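Local coordinates for serine protease pet (Escherichia coli, PDB 4OM9), which acts as an autotransporter serine protease enterotoxin of enteroaggregative strains and probably cleaves the host cytoskeletal protein alpha-fodrin, at residues 386-390 with 391-395; 465-468 with 469-473; 532-536 with 537-541. All coordinates share one frame; numbering follows the deposited sequence.

Contact 1 (386-390 with 391-395); sequences VILGA and QKTFN
In the turn that carries the chain from strand 385-388 toward strand 397-399, T393 folds back on A390 and L388. The T393 hydroxyl donates a hydrogen bond to A390 O; OG1 and O are modelled only 2.5 Å apart, a very short distance whose exact value is doubtful. With its OG1 beside the backbone N (chi1 -63°), T393 turns the hydroxyl to the turn backbone and leaves the methyl for L388, whose CD2 lies 3.7 Å from T393 CG2. Threonine suits the place because it offers a donor and a methyl from one short branch. K392, at the corner, has a left-handed backbone, which helps reverse the chain. This is one corner of a right-handed parallel beta-helix coil, and the buried side chains here are mostly apolar: V386, L388 and F394, with T393 the polar exception. The F394 ring receives L388 CD2 at its edge, in the ring plane, 4.0 Å from CD2 of the ring. V386 approaches the same ring obliquely, its CG1 4.2 Å from F394 CE2. Neighbouring coils extend the packing: V371 touches V386, T393 and F394, while L388 rests on V406 and L408. Q391, exposed, accepts a hydrogen bond on OE1 from N412 ND2.

Contact 2 (465-468 with 469-473); sequences VNNQ and NNYIY
N467 lies across Y471, the two side chains crossing at about a right angle with amide and ring planes 60° apart. They meet where a parallel beta-helix coil turns from strand 461-465 into strand 471-473. The amide nitrogen N467 ND2 sits 3.8 Å from Y471 CB, while N467 CG comes within 4.1 Å of CD2 of the ring. Asparagine suits the corner because its short amide can satisfy the turn backbone from within: ND2 donates to N469 O at 2.8 Å, almost straight at 175°. The acceptor lies in the amide plane, so the bond fixes the rotation of the group. A chi1 of 56° tucks the amide back over its own main chain, within reach of that carbonyl. V465 closes the apolar side, its CG1 4.3 Å from Y471 CE2 and meeting the ring obliquely. Tyrosine is long enough to fill the interior here and still use its polar end, for its OH bonds to I443 O of the preceding coil. L496, on strand 496-498, touches both N467 and Y471. A water joins Q468 N to the exposed N469, at OD1, by two weak bonds, each 3.3 Å long.

Contact 3 (532-536 with 537-541); sequences NNCPE and FLCGV
E536 O is gripped by two backbone N-H groups that reach it from the same face of its plane. G540 N makes the shorter bond, 2.6 Å from E536 O and tilted 25° from the carbonyl plane. C539 N, at 3.3 Å from the same oxygen, stands well above that plane, so it does not lie on a lone pair and is the looser of the two. Beside this turn P535 sets its CB over one face of the F537 ring, 3.9 Å from the centroid and 18° off the normal, a CH-pi contact. A chi1 of 67° swings the F537 ring over its own backbone and toward P535. Proline is well suited, being rigid and rich in C-H groups, and its CG also meets L538 CD2 at 3.6 Å. C534 and C539 bring their sulfurs to 3.2 Å, SG to SG, too far for a disulfide as modelled. Positive phi at G540 favours glycine there. V541 O then bonds R546 NE on helix 543-550. The backbone of F537 and L538, with the C539 N to E536 O bond, is that of a type II beta-turn, here in a surface loop.

How the contacts relate
Contacts 1 and 2 belong to separate turns of one parallel beta-helix, with centres about 25 Å apart; contact 2 is buried and contact 1 partly buried. In both, a side chain bonds to a backbone carbonyl while a buried aromatic ring lies nearby. Contact 1 relies on a hydroxyl and aliphatic branches, contact 2 on a buried amide laid across a tyrosine. Contact 3 is different in kind: it sits at the surface, in a loop leading to helix 543-550, about 50 Å from contact 1 and 39 Å from contact 2 between centres. There backbone groups supply the bonds across the turn, and a proline packs against both a phenylalanine and a leucine rather than into stacked coils. None of the three touches another.

Contact 1 (386-390 with 391-395)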
ATOM      1  N   VAL A 386     -24.251 -10.343  -7.569  1.00 26.99           N
ATOM      2  CA  VAL A 386     -24.752 -11.686  -7.578  1.00 27.99           C
ATOM      3  C   VAL A 386     -24.838 -12.121  -6.113  1.00 27.93           C
ATOM      4  O   VAL A 386     -23.846 -12.083  -5.372  1.00 26.66           O
ATOM      5  CB  VAL A 386     -23.869 -12.625  -8.402  1.00 27.24           C
ATOM      6  CG1 VAL A 386     -24.364 -14.082  -8.275  1.00 25.96           C
ATOM      7  CG2 VAL A 386     -23.876 -12.186  -9.860  1.00 23.79           C
ATOM      8  N   ILE A 387     -26.047 -12.475  -5.688  1.00 26.37           N
ATOM      9  CA  ILE A 387     -26.273 -12.846  -4.314  1.00 28.30           C
ATOM     10  C   ILE A 387     -26.390 -14.358  -4.203  1.00 28.26           C
ATOM     11  O   ILE A 387     -27.128 -14.990  -4.943  1.00 30.21           O
ATOM     12  CB  ILE A 387     -27.537 -12.189  -3.755  1.00 33.34           C
ATOM     13  CG1 ILE A 387     -27.483 -10.669  -3.961  1.00 33.37           C
ATOM     14  CG2 ILE A 387     -27.714 -12.556  -2.259  1.00 33.08           C
ATOM     15  CD1 ILE A 387     -28.784  -9.946  -3.582  1.00 32.00           C
ATOM     16  N   LEU A 388     -25.626 -14.939  -3.298  1.00 30.86           N
ATOM     17  CA  LEU A 388     -25.661 -16.372  -3.107  1.00 32.25           C
ATOM     18  C   LEU A 388     -26.653 -16.651  -2.021  1.00 36.42           C
ATOM     19  O   LEU A 388     -26.393 -16.334  -0.867  1.00 34.14           O
ATOM     20  CB  LEU A 388     -24.283 -16.896  -2.738  1.00 28.87           C
ATOM     21  CG  LEU A 388     -23.181 -16.365  -3.646  1.00 29.75           C
ATOM     22  CD1 LEU A 388     -21.812 -16.926  -3.250  1.00 27.19           C
ATOM     23  CD2 LEU A 388     -23.508 -16.697  -5.109  1.00 27.46           C
ATOM     24  N   GLY A 389     -27.803 -17.218  -2.387  1.00 34.12           N
ATOM     25  CA  GLY A 389     -28.859 -17.467  -1.424  1.00 37.14           C
ATOM     26  C   GLY A 389     -28.970 -18.920  -1.013  1.00 36.20           C
ATOM     27  O   GLY A 389     -29.896 -19.296  -0.301  1.00 40.88           O
ATOM     28  N   ALA A 390     -28.020 -19.745  -1.441  1.00 33.72           N
ATOM     29  CA  ALA A 390     -28.098 -21.177  -1.150  1.00 35.92           C
ATOM     30  C   ALA A 390     -26.737 -21.749  -0.763  1.00 36.53           C
ATOM     31  O   ALA A 390     -25.701 -21.161  -1.086  1.00 35.04           O
ATOM     32  CB  ALA A 390     -28.675 -21.936  -2.359  1.00 35.43           C
ATOM     33  N   GLN A 391     -26.744 -22.885  -0.065  1.00 34.29           N
ATOM     34  CA  GLN A 391     -25.512 -23.620   0.198  1.00 38.14           C
ATOM     35  C   GLN A 391     -24.845 -24.009  -1.127  1.00 34.95           C
ATOM     36  O   GLN A 391     -25.497 -24.549  -2.015  1.00 33.99           O
ATOM     37  CB  GLN A 391     -25.773 -24.864   1.057  1.00 37.52           C
ATOM     38  CG  GLN A 391     -24.593 -25.843   1.097  1.00 38.25           C
ATOM     39  CD  GLN A 391     -24.390 -26.538   2.463  1.00 49.70           C
ATOM     40  OE1 GLN A 391     -23.377 -26.318   3.145  1.00 51.85           O
ATOM     41  NE2 GLN A 391     -25.333 -27.391   2.847  1.00 46.70           N
ATOM     42  N   LYS A 392     -23.551 -23.715  -1.252  1.00 36.08           N
ATOM     43  CA  LYS A 392     -22.784 -24.088  -2.431  1.00 38.87           C
ATOM     44  C   LYS A 392     -23.489 -23.594  -3.701  1.00 42.31           C
ATOM     45  O   LYS A 392     -23.724 -24.365  -4.638  1.00 35.24           O
ATOM     46  CB  LYS A 392     -22.585 -25.599  -2.477  1.00 37.82           C
ATOM     47  CG  LYS A 392     -21.153 -26.022  -2.683  1.00 50.09           C
ATOM     48  CD  LYS A 392     -20.730 -25.925  -4.133  1.00 43.67           C
ATOM     49  CE  LYS A 392     -21.252 -27.117  -4.900  1.00 52.47           C
ATOM     50  NZ  LYS A 392     -20.342 -28.298  -4.812  1.00 61.93           N
ATOM     51  N   THR A 393     -23.839 -22.308  -3.707  1.00 30.27           N
ATOM     52  CA  THR A 393     -24.681 -21.756  -4.752  1.00 29.79           C
ATOM     53  C   THR A 393     -24.140 -22.054  -6.159  1.00 27.69           C
ATOM     54  O   THR A 393     -24.861 -22.583  -7.001  1.00 28.49           O
ATOM     55  CB  THR A 393     -24.857 -20.255  -4.551  1.00 27.45           C
ATOM     56  OG1 THR A 393     -25.538 -20.042  -3.303  1.00 28.09           O
ATOM     57  CG2 THR A 393     -25.663 -19.666  -5.690  1.00 26.74           C
ATOM     58  N   PHE A 394     -22.868 -21.767  -6.390  1.00 28.94           N
ATOM     59  CA  PHE A 394     -22.214 -22.193  -7.618  1.00 30.76           C
ATOM     60  C   PHE A 394     -21.120 -23.161  -7.263  1.00 28.63           C
ATOM     61  O   PHE A 394     -20.706 -23.220  -6.118  1.00 30.86           O
ATOM     62  CB  PHE A 394     -21.665 -20.993  -8.393  1.00 28.17           C
ATOM     63  CG  PHE A 394     -22.739 -20.130  -8.983  1.00 26.62           C
ATOM     64  CD1 PHE A 394     -23.280 -20.433 -10.226  1.00 27.96           C
ATOM     65  CD2 PHE A 394     -23.228 -19.041  -8.292  1.00 24.74           C
ATOM     66  CE1 PHE A 394     -24.282 -19.647 -10.788  1.00 25.92           C
ATOM     67  CE2 PHE A 394     -24.228 -18.255  -8.835  1.00 25.93           C
ATOM     68  CZ  PHE A 394     -24.762 -18.563 -10.090  1.00 26.08           C
ATOM     69  N   ASN A 395     -20.666 -23.944  -8.224  1.00 30.37           N
ATOM     70  CA  ASN A 395     -19.547 -24.820  -7.958  1.00 33.41           C
ATOM     71  C   ASN A 395     -18.239 -23.974  -7.863  1.00 33.51           C
ATOM     72  O   ASN A 395     -17.492 -24.082  -6.888  1.00 29.66           O
ATOM     73  CB  ASN A 395     -19.473 -25.909  -9.026  1.00 32.09           C
ATOM     74  CG  ASN A 395     -20.697 -26.857  -8.981  1.00 38.86           C
ATOM     75  OD1 ASN A 395     -21.333 -27.024  -7.935  1.00 39.20           O
ATOM     76  ND2 ASN A 395     -21.024 -27.465 -10.115  1.00 38.79           N
TER

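Contact 2 (465-468 with 469-473)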
ATOM      1  N   VAL A 465      -8.067 -17.045   7.240  1.00 29.78           N
ATOM      2  CA  VAL A 465      -7.157 -17.474   6.188  1.00 29.05           C
ATOM      3  C   VAL A 465      -6.102 -18.325   6.823  1.00 30.26           C
ATOM      4  O   VAL A 465      -5.291 -17.822   7.594  1.00 30.50           O
ATOM      5  CB  VAL A 465      -6.480 -16.300   5.468  1.00 31.45           C
ATOM      6  CG1 VAL A 465      -5.622 -16.821   4.323  1.00 29.36           C
ATOM      7  CG2 VAL A 465      -7.513 -15.296   4.996  1.00 27.88           C
ATOM      8  N   ASN A 466      -6.110 -19.616   6.530  1.00 28.68           N
ATOM      9  CA  ASN A 466      -5.246 -20.528   7.267  1.00 31.34           C
ATOM     10  C   ASN A 466      -4.323 -21.336   6.375  1.00 28.97           C
ATOM     11  O   ASN A 466      -4.139 -22.521   6.570  1.00 31.12           O
ATOM     12  CB  ASN A 466      -6.083 -21.455   8.162  1.00 28.58           C
ATOM     13  CG  ASN A 466      -7.107 -22.222   7.404  1.00 31.37           C
ATOM     14  OD1 ASN A 466      -7.167 -22.134   6.173  1.00 33.11           O
ATOM     15  ND2 ASN A 466      -7.935 -23.000   8.119  1.00 29.90           N
ATOM     16  N   ASN A 467      -3.726 -20.667   5.401  1.00 29.81           N
ATOM     17  CA  ASN A 467      -2.612 -21.240   4.665  1.00 34.75           C
ATOM     18  C   ASN A 467      -1.501 -21.802   5.570  1.00 35.73           C
ATOM     19  O   ASN A 467      -1.190 -21.249   6.643  1.00 33.06           O
ATOM     20  CB  ASN A 467      -2.024 -20.186   3.742  1.00 31.39           C
ATOM     21  CG  ASN A 467      -1.621 -18.945   4.489  1.00 32.16           C
ATOM     22  OD1 ASN A 467      -2.471 -18.249   5.047  1.00 29.29           O
ATOM     23  ND2 ASN A 467      -0.312 -18.652   4.509  1.00 29.36           N
ATOM     24  N   GLN A 468      -0.897 -22.897   5.122  1.00 39.06           N
ATOM     25  CA  GLN A 468       0.164 -23.552   5.869  1.00 43.18           C
ATOM     26  C   GLN A 468       1.525 -23.290   5.228  1.00 45.04           C
ATOM     27  O   GLN A 468       2.572 -23.657   5.768  1.00 47.60           O
ATOM     28  CB  GLN A 468      -0.105 -25.050   5.962  1.00 46.06           C
ATOM     29  CG  GLN A 468      -1.423 -25.393   6.644  1.00 44.30           C
ATOM     30  CD  GLN A 468      -1.614 -26.891   6.824  1.00 56.24           C
ATOM     31  OE1 GLN A 468      -2.359 -27.528   6.079  1.00 60.38           O
ATOM     32  NE2 GLN A 468      -0.936 -27.460   7.816  1.00 58.28           N
ATOM     33  N   ASN A 469       1.499 -22.661   4.060  1.00 43.60           N
ATOM     34  CA  ASN A 469       2.717 -22.320   3.363  1.00 42.56           C
ATOM     35  C   ASN A 469       2.660 -20.876   2.961  1.00 41.56           C
ATOM     36  O   ASN A 469       1.629 -20.221   3.139  1.00 38.69           O
ATOM     37  CB  ASN A 469       2.918 -23.193   2.128  1.00 45.23           C
ATOM     38  CG  ASN A 469       2.553 -24.639   2.371  1.00 55.40           C
ATOM     39  OD1 ASN A 469       1.620 -25.173   1.752  1.00 60.07           O
ATOM     40  ND2 ASN A 469       3.288 -25.291   3.273  1.00 49.10           N
ATOM     41  N   ASN A 470       3.778 -20.389   2.426  1.00 35.95           N
ATOM     42  CA  ASN A 470       3.884 -19.020   1.968  1.00 32.22           C
ATOM     43  C   ASN A 470       2.801 -18.705   0.959  1.00 31.86           C
ATOM     44  O   ASN A 470       2.657 -19.393  -0.057  1.00 30.18           O
ATOM     45  CB  ASN A 470       5.248 -18.764   1.339  1.00 32.58           C
ATOM     46  CG  ASN A 470       6.341 -18.526   2.362  1.00 37.02           C
ATOM     47  OD1 ASN A 470       6.114 -18.567   3.579  1.00 41.83           O
ATOM     48  ND2 ASN A 470       7.543 -18.292   1.869  1.00 39.30           N
ATOM     49  N   TYR A 471       2.036 -17.666   1.258  1.00 32.72           N
ATOM     50  CA  TYR A 471       0.945 -17.258   0.400  1.00 28.71           C
ATOM     51  C   TYR A 471       0.763 -15.745   0.501  1.00 30.82           C
ATOM     52  O   TYR A 471       0.848 -15.161   1.599  1.00 30.42           O
ATOM     53  CB  TYR A 471      -0.358 -17.990   0.764  1.00 28.06           C
ATOM     54  CG  TYR A 471      -1.570 -17.203   0.329  1.00 28.19           C
ATOM     55  CD1 TYR A 471      -1.975 -17.171  -1.006  1.00 26.84           C
ATOM     56  CD2 TYR A 471      -2.288 -16.456   1.244  1.00 28.47           C
ATOM     57  CE1 TYR A 471      -3.077 -16.415  -1.405  1.00 26.17           C
ATOM     58  CE2 TYR A 471      -3.375 -15.718   0.861  1.00 28.15           C
ATOM     59  CZ  TYR A 471      -3.770 -15.695  -0.460  1.00 25.93           C
ATOM     60  OH  TYR A 471      -4.858 -14.930  -0.800  1.00 25.42           O
ATOM     61  N   ILE A 472       0.546 -15.099  -0.641  1.00 27.93           N
ATOM     62  CA  ILE A 472       0.305 -13.663  -0.630  1.00 27.68           C
ATOM     63  C   ILE A 472      -1.121 -13.336  -1.073  1.00 26.85           C
ATOM     64  O   ILE A 472      -1.532 -13.716  -2.153  1.00 26.54           O
ATOM     65  CB  ILE A 472       1.297 -12.907  -1.529  1.00 28.14           C
ATOM     66  CG1 ILE A 472       2.724 -13.376  -1.250  1.00 30.23           C
ATOM     67  CG2 ILE A 472       1.162 -11.405  -1.301  1.00 28.07           C
ATOM     68  CD1 ILE A 472       3.805 -12.593  -2.007  1.00 29.81           C
ATOM     69  N   TYR A 473      -1.860 -12.637  -0.215  1.00 29.06           N
ATOM     70  CA  TYR A 473      -3.149 -12.085  -0.590  1.00 26.90           C
ATOM     71  C   TYR A 473      -2.877 -10.723  -1.196  1.00 28.77           C
ATOM     72  O   TYR A 473      -2.350  -9.828  -0.511  1.00 30.83           O
ATOM     73  CB  TYR A 473      -4.095 -11.988   0.613  1.00 26.64           C
ATOM     74  CG  TYR A 473      -5.427 -11.332   0.303  1.00 27.07           C
ATOM     75  CD1 TYR A 473      -6.224 -11.778  -0.766  1.00 25.07           C
ATOM     76  CD2 TYR A 473      -5.908 -10.285   1.092  1.00 26.18           C
ATOM     77  CE1 TYR A 473      -7.442 -11.181  -1.046  1.00 24.71           C
ATOM     78  CE2 TYR A 473      -7.121  -9.679   0.821  1.00 26.03           C
ATOM     79  CZ  TYR A 473      -7.892 -10.133  -0.245  1.00 28.28           C
ATOM     80  OH  TYR A 473      -9.101  -9.522  -0.521  1.00 27.47           O
TER
HETATM   81  O   HOH W   1      -1.219 -23.459   1.849  1.00 37.33           O

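Contact 3 (532-536 with 537-541)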
ATOM      1  N   ASN A 532      11.567 -21.125 -25.642  1.00 60.90           N
ATOM      2  CA  ASN A 532      11.370 -20.539 -26.962  1.00 56.64           C
ATOM      3  C   ASN A 532      11.209 -21.644 -27.997  1.00 57.66           C
ATOM      4  O   ASN A 532      12.178 -22.294 -28.380  1.00 58.44           O
ATOM      5  CB  ASN A 532      12.535 -19.622 -27.343  1.00 55.01           C
ATOM      6  CG  ASN A 532      12.314 -18.922 -28.683  1.00 57.53           C
ATOM      7  OD1 ASN A 532      11.731 -17.838 -28.749  1.00 67.29           O
ATOM      8  ND2 ASN A 532      12.778 -19.544 -29.755  1.00 49.00           N
ATOM      9  N   ASN A 533       9.978 -21.844 -28.449  1.00 62.76           N
ATOM     10  CA  ASN A 533       9.624 -23.005 -29.262  1.00 66.50           C
ATOM     11  C   ASN A 533      10.106 -22.915 -30.703  1.00 65.58           C
ATOM     12  O   ASN A 533       9.378 -23.238 -31.636  1.00 70.39           O
ATOM     13  CB  ASN A 533       8.106 -23.219 -29.229  1.00 70.59           C
ATOM     14  CG  ASN A 533       7.594 -23.562 -27.827  1.00 74.96           C
ATOM     15  OD1 ASN A 533       8.264 -23.295 -26.825  1.00 73.21           O
ATOM     16  ND2 ASN A 533       6.407 -24.158 -27.757  1.00 79.53           N
ATOM     17  N   CYS A 534      11.345 -22.479 -30.870  1.00 73.92           N
ATOM     18  CA  CYS A 534      12.008 -22.527 -32.155  1.00 71.64           C
ATOM     19  C   CYS A 534      13.435 -23.002 -31.928  1.00 68.94           C
ATOM     20  O   CYS A 534      14.141 -22.467 -31.074  1.00 69.84           O
ATOM     21  CB  CYS A 534      11.983 -21.163 -32.839  1.00 69.36           C
ATOM     22  SG  CYS A 534      12.220 -21.254 -34.623  1.00 93.77           S
ATOM     23  N   PRO A 535      13.855 -24.031 -32.673  1.00 57.68           N
ATOM     24  CA  PRO A 535      15.185 -24.631 -32.510  1.00 55.22           C
ATOM     25  C   PRO A 535      16.314 -23.624 -32.711  1.00 60.11           C
ATOM     26  O   PRO A 535      16.153 -22.668 -33.477  1.00 60.45           O
ATOM     27  CB  PRO A 535      15.222 -25.708 -33.598  1.00 61.33           C
ATOM     28  CG  PRO A 535      14.183 -25.282 -34.594  1.00 68.71           C
ATOM     29  CD  PRO A 535      13.105 -24.645 -33.779  1.00 64.70           C
ATOM     30  N   GLU A 536      17.438 -23.846 -32.031  1.00 66.99           N
ATOM     31  CA  GLU A 536      18.566 -22.917 -32.055  1.00 66.04           C
ATOM     32  C   GLU A 536      19.135 -22.763 -33.457  1.00 62.88           C
ATOM     33  O   GLU A 536      19.538 -21.667 -33.846  1.00 59.67           O
ATOM     34  CB  GLU A 536      19.659 -23.372 -31.089  1.00 62.06           C
ATOM     35  CG  GLU A 536      19.633 -22.649 -29.753  1.00 64.66           C
ATOM     36  CD  GLU A 536      20.725 -21.601 -29.639  1.00 72.46           C
ATOM     37  OE1 GLU A 536      21.306 -21.452 -28.538  1.00 73.07           O
ATOM     38  OE2 GLU A 536      21.007 -20.929 -30.654  1.00 74.10           O
ATOM     39  N   PHE A 537      19.172 -23.853 -34.217  1.00 53.06           N
ATOM     40  CA  PHE A 537      19.476 -23.721 -35.629  1.00 60.62           C
ATOM     41  C   PHE A 537      18.275 -22.999 -36.245  1.00 67.70           C
ATOM     42  O   PHE A 537      17.138 -23.255 -35.847  1.00 70.08           O
ATOM     43  CB  PHE A 537      19.768 -25.086 -36.293  1.00 52.56           C
ATOM     44  CG  PHE A 537      18.579 -26.016 -36.377  1.00 51.97           C
ATOM     45  CD1 PHE A 537      17.619 -25.862 -37.369  1.00 57.47           C
ATOM     46  CD2 PHE A 537      18.448 -27.075 -35.490  1.00 54.51           C
ATOM     47  CE1 PHE A 537      16.536 -26.722 -37.445  1.00 55.35           C
ATOM     48  CE2 PHE A 537      17.369 -27.945 -35.562  1.00 51.53           C
ATOM     49  CZ  PHE A 537      16.416 -27.770 -36.533  1.00 56.89           C
ATOM     50  N   LEU A 538      18.542 -22.074 -37.164  1.00 86.74           N
ATOM     51  CA  LEU A 538      17.520 -21.240 -37.815  1.00 94.30           C
ATOM     52  C   LEU A 538      16.938 -20.142 -36.909  1.00 91.63           C
ATOM     53  O   LEU A 538      16.268 -19.234 -37.398  1.00100.02           O
ATOM     54  CB  LEU A 538      16.384 -22.115 -38.385  1.00 98.62           C
ATOM     55  CG  LEU A 538      14.966 -22.063 -37.801  1.00 97.35           C
ATOM     56  CD1 LEU A 538      14.063 -21.146 -38.623  1.00101.02           C
ATOM     57  CD2 LEU A 538      14.374 -23.457 -37.717  1.00 92.22           C
ATOM     58  N   CYS A 539      17.211 -20.183 -35.608  1.00 69.18           N
ATOM     59  CA  CYS A 539      16.681 -19.140 -34.731  1.00 67.59           C
ATOM     60  C   CYS A 539      17.676 -18.554 -33.720  1.00 64.89           C
ATOM     61  O   CYS A 539      17.455 -17.458 -33.204  1.00 61.27           O
ATOM     62  CB  CYS A 539      15.461 -19.667 -33.986  1.00 78.51           C
ATOM     63  SG  CYS A 539      14.030 -18.607 -34.174  1.00 92.86           S
ATOM     64  N   GLY A 540      18.754 -19.275 -33.428  1.00 67.50           N
ATOM     65  CA  GLY A 540      19.813 -18.756 -32.575  1.00 67.60           C
ATOM     66  C   GLY A 540      19.389 -18.292 -31.190  1.00 63.46           C
ATOM     67  O   GLY A 540      18.423 -18.802 -30.628  1.00 67.44           O
ATOM     68  N   VAL A 541      20.115 -17.316 -30.645  1.00 57.28           N
ATOM     69  CA  VAL A 541      19.819 -16.773 -29.321  1.00 56.88           C
ATOM     70  C   VAL A 541      18.350 -16.356 -29.184  1.00 57.20           C
ATOM     71  O   VAL A 541      17.766 -15.762 -30.096  1.00 50.81           O
ATOM     72  CB  VAL A 541      20.708 -15.550 -28.988  1.00 55.97           C
ATOM     73  CG1 VAL A 541      20.510 -15.137 -27.538  1.00 55.67           C
ATOM     74  CG2 VAL A 541      22.181 -15.847 -29.258  1.00 58.85           C
TER